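Putative NADH-flavin reductase (Lactobacillus casei ATCC 334, PDB 3H2S) binds NADPH in a Rossmann-type fold of the short-chain dehydrogenase/reductase class and probably acts as an oxidoreductase, perhaps passing hydride to a flavin. Local coordinates at the interface of chains A and B. Residues are numbered along the deposited sequence; one frame, centred on the assembly and turned at random. Chains: chain A/B, Putative NADH-flavin reductase.

The interface of chains A and B. Residues chain A 83-84, 137; chain B 94, 144, 147-148.
B:Arg94 reaches across to A:Asp84 and grips its carboxylate side-on, one nitrogen to each oxygen. NH2 of B:Arg94 bonds to OD1 of A:Asp84 at 2.8 Å, while NE of B:Arg94 bonds to OD2 of A:Asp84, also at 2.8 Å; both are nearly straight. Each oxygen is met on its syn side and lies close to the guanidinium plane, but NH2 comes in 31° out of the carboxylate plane and NE 15° out of it. Arginine suits this place because its paired N-H groups match the two oxygens and should limit rotation of both groups. The arginine chain bends at its second torsion, and its CG also passes beside OD2.

Next to this polar clamp, A:Leu83 sends CD2 to the rim of the B:Phe144 ring, 3.8 Å from CE1. With CG anti to the backbone N (chi1 -177°), the branched leucine tip projects towards the partner and also lies against the side-chain amide of B:Asn148. A:Tyr137 supplies an aromatic edge against the same methyl within its own chain, and its CE2 lies 3.5 Å from the carbonyl O of B:Met147, a selenomethionine here. A water lies 3.0 Å from OH of A:Tyr137 and 2.8 Å from O of B:Met147, so tyrosine can combine apolar packing with a polar link.

B:Asn148 lies between the ionic pair and the apolar contact and could help to position B:Arg94 and B:Phe144. Its amide is modelled with ND2 2.9 Å from both NH1 and NH2 of B:Arg94, a doubtful donor-to-donor contact; flipped, it would offer its oxygen there and set its NH2 over the phenylalanine face.

The patch recurs by two-fold symmetry in the deposited dimer, which may be the biological one. Helices 80-91 and 132-145 of chain A, flanking helices of the Rossmann-type NAD(P)H-binding fold, meet the C-terminal end of helix 132-146 of chain B and its nearby loops.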
# COMPACT_ATOMS: atom_id res chain seq x y z
N LEU A 83 -5.86 -2.13 -5.13
CA LEU A 83 -4.70 -1.92 -4.29
C LEU A 83 -4.95 -0.94 -3.13
O LEU A 83 -4.69 -1.27 -1.97
CB LEU A 83 -3.52 -1.46 -5.14
CG LEU A 83 -2.17 -1.24 -4.45
CD1 LEU A 83 -1.70 -2.51 -3.70
CD2 LEU A 83 -1.14 -0.80 -5.47
N ASP A 84 -5.48 0.24 -3.44
CA ASP A 84 -5.71 1.28 -2.43
C ASP A 84 -6.64 0.83 -1.30
O ASP A 84 -6.39 1.15 -0.14
CB ASP A 84 -6.25 2.56 -3.09
CG ASP A 84 -5.18 3.31 -3.89
OD1 ASP A 84 -3.97 3.02 -3.74
OD2 ASP A 84 -5.57 4.18 -4.70
N TYR A 137 -3.69 -4.80 -10.87
CA TYR A 137 -3.67 -4.24 -9.53
C TYR A 137 -4.06 -5.23 -8.43
O TYR A 137 -3.58 -5.12 -7.30
CB TYR A 137 -4.51 -2.97 -9.46
CG TYR A 137 -3.73 -1.76 -9.91
CD1 TYR A 137 -3.98 -1.15 -11.14
CD2 TYR A 137 -2.78 -1.20 -9.08
CE1 TYR A 137 -3.29 -0.01 -11.53
CE2 TYR A 137 -2.10 -0.05 -9.44
CZ TYR A 137 -2.36 0.55 -10.66
OH TYR A 137 -1.70 1.70 -10.98
N ARG B 94 -4.15 9.78 -7.02
CA ARG B 94 -4.68 9.11 -8.19
C ARG B 94 -5.34 10.11 -9.13
O ARG B 94 -6.01 11.05 -8.69
CB ARG B 94 -5.68 8.02 -7.79
CG ARG B 94 -5.11 6.99 -6.83
CD ARG B 94 -4.10 6.09 -7.53
NE ARG B 94 -3.75 4.95 -6.70
CZ ARG B 94 -2.71 4.15 -6.92
NH1 ARG B 94 -1.94 4.34 -7.97
NH2 ARG B 94 -2.44 3.19 -6.06
N PHE B 144 6.60 -1.07 -3.46
CA PHE B 144 5.23 -0.57 -3.61
C PHE B 144 5.14 0.58 -4.60
O PHE B 144 4.20 0.66 -5.36
CB PHE B 144 4.66 -0.12 -2.27
CG PHE B 144 3.41 0.72 -2.40
CD1 PHE B 144 2.19 0.13 -2.72
CD2 PHE B 144 3.47 2.10 -2.25
CE1 PHE B 144 1.05 0.92 -2.88
CE2 PHE B 144 2.31 2.88 -2.33
CZ PHE B 144 1.12 2.29 -2.69
N MSE B 147 4.72 -0.26 -8.17
CA MSE B 147 3.41 -0.78 -8.57
C MSE B 147 2.51 0.27 -9.17
O MSE B 147 1.35 -0.01 -9.50
CB MSE B 147 2.69 -1.39 -7.38
CG MSE B 147 3.46 -2.48 -6.71
SE MSE B 147 2.53 -3.12 -5.13
CE MSE B 147 3.69 -4.65 -4.77
N ASN B 148 2.97 1.52 -9.18
CA ASN B 148 2.10 2.65 -9.52
C ASN B 148 2.57 3.46 -10.73
O ASN B 148 3.24 4.48 -10.58
CB ASN B 148 1.93 3.54 -8.29
CG ASN B 148 1.38 2.77 -7.11
OD1 ASN B 148 2.13 2.39 -6.20
ND2 ASN B 148 0.10 2.44 -7.17
O HOH W 1 0.79 0.45 -12.18